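Local coordinates for probable branched-chain amino acid ABC transporter, amino acid binding protein (PDB 3LKB) that probably binds branched-chain amino acids, with valine seen bound here, and delivers them to a membrane ABC importer, at residues Y136-K141 with R168-Q173; V298-R303 with E314-A319. The protein carries 2 engineered substitutions. All coordinates share one frame; numbering follows the deposited sequence.

Contact 1 of 2, residues Y136-K141 with R168-Q173; sequences YIAREK and RELGLQ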
loop_
_atom_site.group_PDB
_atom_site.type_symbol
_atom_site.label_atom_id
_atom_site.label_comp_id
_atom_site.label_asym_id
_atom_site.label_seq_id
_atom_site.Cartn_x
_atom_site.Cartn_y
_atom_site.Cartn_z
ATOM N N TYR A 136 -10.341 -32.153 1.677
ATOM C CA TYR A 136 -9.257 -32.426 2.581
ATOM C C TYR A 136 -9.806 -32.506 4.031
ATOM O O TYR A 136 -9.446 -33.417 4.764
ATOM C CB TYR A 136 -8.190 -31.346 2.425
ATOM C CG TYR A 136 -6.986 -31.593 3.271
ATOM C CD1 TYR A 136 -5.851 -32.155 2.731
ATOM C CD2 TYR A 136 -7.006 -31.318 4.625
ATOM C CE1 TYR A 136 -4.738 -32.431 3.523
ATOM C CE2 TYR A 136 -5.902 -31.571 5.426
ATOM C CZ TYR A 136 -4.788 -32.132 4.861
ATOM O OH TYR A 136 -3.706 -32.380 5.619
ATOM N N ILE A 137 -10.680 -31.582 4.438
ATOM C CA ILE A 137 -11.296 -31.692 5.756
ATOM C C ILE A 137 -12.027 -33.050 5.969
ATOM O O ILE A 137 -11.857 -33.668 7.019
ATOM C CB ILE A 137 -12.273 -30.535 6.058
ATOM C CG1 ILE A 137 -11.520 -29.226 6.285
ATOM C CG2 ILE A 137 -13.142 -30.877 7.300
ATOM C CD1 ILE A 137 -12.398 -27.977 6.104
ATOM N N ALA A 138 -12.841 -33.476 4.993
ATOM C CA ALA A 138 -13.683 -34.681 5.131
ATOM C C ALA A 138 -12.817 -35.951 5.181
ATOM O O ALA A 138 -13.152 -36.881 5.865
ATOM C CB ALA A 138 -14.740 -34.769 4.003
ATOM N N ARG A 139 -11.696 -35.976 4.462
ATOM C CA ARG A 139 -10.749 -37.088 4.589
ATOM C C ARG A 139 -10.205 -37.197 6.014
ATOM O O ARG A 139 -10.010 -38.285 6.501
ATOM C CB ARG A 139 -9.575 -36.879 3.658
ATOM C CG ARG A 139 -8.671 -35.598 4.098
ATOM C CD ARG A 139 -7.164 -35.827 4.549
ATOM N NE ARG A 139 -6.234 -35.850 3.402
ATOM C CZ ARG A 139 -6.289 -36.742 2.396
ATOM N NH1 ARG A 139 -7.249 -37.674 2.395
ATOM N NH2 ARG A 139 -5.391 -36.699 1.387
ATOM N N GLU A 140 -9.930 -36.062 6.665
ATOM C CA GLU A 140 -9.393 -36.057 8.031
ATOM C C GLU A 140 -10.402 -36.500 9.064
ATOM O O GLU A 140 -10.046 -37.228 9.969
ATOM C CB GLU A 140 -8.964 -34.666 8.455
ATOM C CG GLU A 140 -7.592 -34.324 8.073
ATOM C CD GLU A 140 -6.798 -33.636 9.181
ATOM O OE1 GLU A 140 -5.553 -33.669 9.060
ATOM O OE2 GLU A 140 -7.385 -33.048 10.130
ATOM N N LYS A 141 -11.643 -36.020 8.936
ATOM C CA LYS A 141 -12.630 -36.129 9.991
ATOM C C LYS A 141 -14.013 -36.024 9.396
ATOM O O LYS A 141 -14.371 -34.950 8.890
ATOM C CB LYS A 141 -12.450 -34.987 10.980
ATOM C CG LYS A 141 -13.579 -34.871 12.019
ATOM C CD LYS A 141 -13.158 -35.499 13.345
ATOM C CE LYS A 141 -14.339 -35.649 14.310
ATOM N NZ LYS A 141 -14.821 -34.337 14.849
ATOM N N ARG A 168 -22.493 -30.328 1.972
ATOM C CA ARG A 168 -23.602 -31.219 1.991
ATOM C C ARG A 168 -23.158 -32.568 1.398
ATOM O O ARG A 168 -23.361 -33.622 2.015
ATOM C CB ARG A 168 -24.805 -30.590 1.262
ATOM C CG ARG A 168 -25.764 -31.611 0.668
ATOM C CD ARG A 168 -26.829 -30.954 -0.237
ATOM N NE ARG A 168 -28.081 -31.733 -0.345
ATOM C CZ ARG A 168 -28.219 -32.934 -0.927
ATOM N NH1 ARG A 168 -27.169 -33.595 -1.462
ATOM N NH2 ARG A 168 -29.433 -33.496 -0.952
ATOM N N GLU A 169 -22.510 -32.540 0.242
ATOM C CA GLU A 169 -22.170 -33.795 -0.434
ATOM C C GLU A 169 -21.211 -34.665 0.360
ATOM O O GLU A 169 -21.241 -35.886 0.242
ATOM C CB GLU A 169 -21.598 -33.535 -1.823
ATOM C CG GLU A 169 -22.642 -33.170 -2.865
ATOM C CD GLU A 169 -23.328 -34.403 -3.458
ATOM O OE1 GLU A 169 -22.697 -35.492 -3.457
ATOM O OE2 GLU A 169 -24.488 -34.295 -3.913
ATOM N N LEU A 170 -20.370 -34.019 1.166
ATOM C CA LEU A 170 -19.282 -34.653 1.912
ATOM C C LEU A 170 -19.706 -35.048 3.311
ATOM O O LEU A 170 -18.937 -35.664 4.034
ATOM C CB LEU A 170 -18.113 -33.671 2.052
ATOM C CG LEU A 170 -17.293 -33.384 0.806
ATOM C CD1 LEU A 170 -16.476 -32.160 1.077
ATOM C CD2 LEU A 170 -16.404 -34.595 0.364
ATOM N N GLY A 171 -20.899 -34.634 3.704
ATOM C CA GLY A 171 -21.393 -34.868 5.042
ATOM C C GLY A 171 -20.790 -33.962 6.105
ATOM O O GLY A 171 -20.685 -34.382 7.267
ATOM N N LEU A 172 -20.384 -32.737 5.740
ATOM C CA LEU A 172 -19.809 -31.797 6.711
ATOM C C LEU A 172 -20.869 -30.811 7.120
ATOM O O LEU A 172 -21.836 -30.595 6.414
ATOM C CB LEU A 172 -18.643 -31.022 6.113
ATOM C CG LEU A 172 -17.491 -31.810 5.483
ATOM C CD1 LEU A 172 -16.445 -30.851 4.946
ATOM C CD2 LEU A 172 -16.844 -32.826 6.426
ATOM N N GLN A 173 -20.714 -30.165 8.256
ATOM C CA GLN A 173 -21.656 -29.107 8.489
ATOM C C GLN A 173 -21.036 -27.730 8.592
ATOM O O GLN A 173 -20.138 -27.473 9.394
ATOM C CB GLN A 173 -22.586 -29.448 9.620
ATOM C CG GLN A 173 -22.011 -29.450 10.969
ATOM C CD GLN A 173 -23.107 -29.737 11.984
ATOM O OE1 GLN A 173 -23.687 -28.821 12.586
ATOM N NE2 GLN A 173 -23.433 -31.014 12.137
#
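A138 and L170 bring their CA atoms to 6.5 Å where the ends of helices 126-140 and 160-170 lie side by side, the closest backbone pairing of 136-141 with 168-173. Segment 168-173 belongs to a beta-alpha-beta crossover: helix 160-170 links strands 145-150 and 173-179, parallel neighbours in the sheet of this periplasmic binding protein lobe. Its turn is a Schellman motif, in which G171 has positive phi and its N is bonded to R168 O at 3.2 Å, so that the chain reverses between L170 and L172 and both leucines head toward helix 126-140. The methyl of A138 meets both. L170 CD2 comes to 4.0 Å of A138 CB, with L170 CB at the same distance, and L172 CD2 reaches that methyl at 3.8 Å from a direction roughly 110° away from L170 CD2. L172 places its CG anti to the carbonyl carbon (chi1 -54°), and its two methyls then divide the work, CD2 over A138 and CD1 to I137 CG2 at 4.1 Å, the I137 and L172 side chains crossing obliquely. I137 also packs on Y201 and V203 of strand 201-205, while L134 one turn earlier supports both leucines, so the apolar patch continues into the lobe. At the outer rim K141 NZ makes a salt bridge to E200. K141 O lies 4.1 Å from L172 CD2, at the end of the apolar contact.

Contact 2 of 2, residues V298-R303 with E314-A319; sequences VEAIRR and ETVYQA
E299 OE2 is gripped by two arginines of its own helix, one of which, R303, also touches helix 313-321 through its CB. R302 binds the carboxylate side-on: its NH2 meets OE2 on the syn side at 2.7 Å (N-H...O angle 161°), and its NE reaches E299 OE1 at 2.9 Å from above the carboxylate plane. Both oxygens lie close to the guanidinium plane of R302, which would fix its rotation. R303 joins through NE, though that bond is modelled too short for its length to be trusted, and through a weak bond from NH2. R303, extended from CG to NE, also turns NH1 to N327 O and to a water at 3.1 Å; this water is placed between R303 NH1 and A319 O, but its distance to A319 O is too short to trust, so a bridge is only suggested.

The segments cross at 106°, with axes only 8.0 Å apart, and alanines make that approach possible. A300 and A319 face each other, CB to CB at 4.1 Å, and A319 CB also lies 3.8 Å from R303 CB, beside the backbone O of A300. V316 fills the flank: its CG1, anti to the backbone N, comes to 4.2 Å of A300 CB. Its CG2 points to I301 CD1, but their modelled spacing is unreliable.

All the touching residues are buried. Strand 47-55 packs on helix 285-308, F49 meeting V298 and I301, the latter also in this contact, while T315 of helix 313-321 packs on A304 and F308 farther along the long helix.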
loop_
_atom_site.group_PDB
_atom_site.type_symbol
_atom_site.label_atom_id
_atom_site.label_comp_id
_atom_site.label_asym_id
_atom_site.label_seq_id
_atom_site.Cartn_x
_atom_site.Cartn_y
_atom_site.Cartn_z
ATOM N N VAL A 298 1.545 -10.823 -22.414
ATOM C CA VAL A 298 2.654 -10.620 -23.285
ATOM C C VAL A 298 2.833 -11.844 -24.217
ATOM O O VAL A 298 3.116 -11.700 -25.415
ATOM C CB VAL A 298 3.940 -10.271 -22.519
ATOM C CG1 VAL A 298 5.163 -10.294 -23.490
ATOM C CG2 VAL A 298 3.764 -8.925 -21.832
ATOM N N GLU A 299 2.645 -13.049 -23.729
ATOM C CA GLU A 299 2.792 -14.155 -24.703
ATOM C C GLU A 299 1.695 -14.171 -25.786
ATOM O O GLU A 299 1.947 -14.549 -26.905
ATOM C CB GLU A 299 2.952 -15.508 -23.994
ATOM C CG GLU A 299 2.861 -16.777 -24.899
ATOM C CD GLU A 299 4.090 -17.019 -25.767
ATOM O OE1 GLU A 299 5.023 -16.206 -25.681
ATOM O OE2 GLU A 299 4.131 -18.027 -26.538
ATOM N N ALA A 300 0.475 -13.767 -25.472
ATOM C CA ALA A 300 -0.566 -13.767 -26.504
ATOM C C ALA A 300 -0.338 -12.644 -27.527
ATOM O O ALA A 300 -0.599 -12.857 -28.721
ATOM C CB ALA A 300 -1.928 -13.650 -25.903
ATOM N N ILE A 301 0.145 -11.481 -27.111
ATOM C CA ILE A 301 0.577 -10.407 -28.002
ATOM C C ILE A 301 1.684 -10.864 -28.970
ATOM O O ILE A 301 1.672 -10.541 -30.119
ATOM C CB ILE A 301 1.032 -9.091 -27.234
ATOM C CG1 ILE A 301 -0.087 -8.372 -26.505
ATOM C CG2 ILE A 301 1.727 -8.163 -28.107
ATOM C CD1 ILE A 301 -1.233 -9.090 -26.460
ATOM N N ARG A 302 2.619 -11.625 -28.463
ATOM C CA ARG A 302 3.693 -12.167 -29.242
ATOM C C ARG A 302 3.202 -13.144 -30.296
ATOM O O ARG A 302 3.602 -13.081 -31.401
ATOM C CB ARG A 302 4.781 -12.810 -28.364
ATOM C CG ARG A 302 5.998 -13.199 -29.103
ATOM C CD ARG A 302 6.911 -14.097 -28.379
ATOM N NE ARG A 302 6.320 -15.365 -28.168
ATOM C CZ ARG A 302 6.345 -16.378 -29.005
ATOM N NH1 ARG A 302 6.976 -16.309 -30.138
ATOM N NH2 ARG A 302 5.727 -17.453 -28.676
ATOM N N ARG A 303 2.318 -14.028 -29.908
ATOM C CA ARG A 303 1.701 -14.937 -30.825
ATOM C C ARG A 303 0.836 -14.239 -31.842
ATOM O O ARG A 303 0.877 -14.540 -32.982
ATOM C CB ARG A 303 0.972 -16.038 -30.105
ATOM C CG ARG A 303 1.862 -17.065 -29.557
ATOM C CD ARG A 303 1.257 -17.677 -28.423
ATOM N NE ARG A 303 2.065 -18.615 -27.711
ATOM C CZ ARG A 303 1.657 -19.809 -27.386
ATOM N NH1 ARG A 303 0.512 -20.178 -27.814
ATOM N NH2 ARG A 303 2.392 -20.594 -26.682
ATOM N N GLU A 314 -8.928 -8.872 -31.400
ATOM C CA GLU A 314 -9.269 -10.086 -32.144
ATOM C C GLU A 314 -8.089 -11.027 -32.317
ATOM O O GLU A 314 -8.216 -12.220 -32.077
ATOM C CB GLU A 314 -9.922 -9.753 -33.484
ATOM C CG GLU A 314 -11.328 -9.138 -33.309
ATOM C CD GLU A 314 -11.766 -8.298 -34.525
ATOM O OE1 GLU A 314 -11.838 -8.834 -35.662
ATOM O OE2 GLU A 314 -12.029 -7.086 -34.335
ATOM N N THR A 315 -6.936 -10.505 -32.689
ATOM C CA THR A 315 -5.803 -11.383 -32.918
ATOM C C THR A 315 -5.299 -11.954 -31.616
ATOM O O THR A 315 -4.902 -13.143 -31.586
ATOM C CB THR A 315 -4.659 -10.729 -33.686
ATOM O OG1 THR A 315 -4.175 -9.586 -32.964
ATOM C CG2 THR A 315 -5.171 -10.260 -35.035
ATOM N N VAL A 316 -5.320 -11.125 -30.566
ATOM C CA VAL A 316 -4.922 -11.560 -29.228
ATOM C C VAL A 316 -5.868 -12.633 -28.707
ATOM O O VAL A 316 -5.416 -13.626 -28.124
ATOM C CB VAL A 316 -4.905 -10.402 -28.233
ATOM C CG1 VAL A 316 -5.017 -10.905 -26.808
ATOM C CG2 VAL A 316 -3.659 -9.601 -28.399
ATOM N N TYR A 317 -7.173 -12.441 -28.956
ATOM C CA TYR A 317 -8.164 -13.470 -28.668
ATOM C C TYR A 317 -7.765 -14.826 -29.312
ATOM O O TYR A 317 -7.735 -15.866 -28.617
ATOM C CB TYR A 317 -9.598 -13.012 -29.017
ATOM C CG TYR A 317 -10.646 -14.124 -28.875
ATOM C CD1 TYR A 317 -11.206 -14.430 -27.632
ATOM C CD2 TYR A 317 -11.060 -14.868 -29.968
ATOM C CE1 TYR A 317 -12.152 -15.460 -27.476
ATOM C CE2 TYR A 317 -12.007 -15.909 -29.829
ATOM C CZ TYR A 317 -12.526 -16.200 -28.570
ATOM O OH TYR A 317 -13.444 -17.212 -28.379
ATOM N N GLN A 318 -7.383 -14.798 -30.596
ATOM C CA GLN A 318 -7.089 -16.019 -31.391
ATOM C C GLN A 318 -5.845 -16.688 -30.899
ATOM O O GLN A 318 -5.728 -17.907 -30.895
ATOM C CB GLN A 318 -6.929 -15.698 -32.886
ATOM C CG GLN A 318 -8.202 -15.224 -33.624
ATOM C CD GLN A 318 -9.300 -16.279 -33.590
ATOM O OE1 GLN A 318 -9.015 -17.478 -33.649
ATOM N NE2 GLN A 318 -10.566 -15.841 -33.487
ATOM N N ALA A 319 -4.889 -15.880 -30.480
ATOM C CA ALA A 319 -3.674 -16.396 -29.840
ATOM C C ALA A 319 -4.013 -17.115 -28.524
ATOM O O ALA A 319 -3.472 -18.169 -28.256
ATOM C CB ALA A 319 -2.683 -15.266 -29.608
HETATM O O HOH W 1 -1.977 -19.554 -29.606
#

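Contacts 1 and 2 share no helix or strand: their centres are 42 Å apart, on opposite sides of the chain's centre, with nearest atoms about 31 Å apart. Contact 2 is fully buried, whereas contact 1 is partly buried and lies at the edge of the fold. Contact 1 joins two helix ends through apolar contacts of two leucines with A138 and I137, while K141 and E140 bind E200 and Y201. Contact 2 joins the body of helix 285-308 to the short helix 313-321 and has beside it a salt-bridge network within 298-303. The nearest CA atoms, A138 and L170 at 6.5 Å against A300 and A319 at 5.3 Å, show the alanines allowing closer approach, with V316 packed beside them.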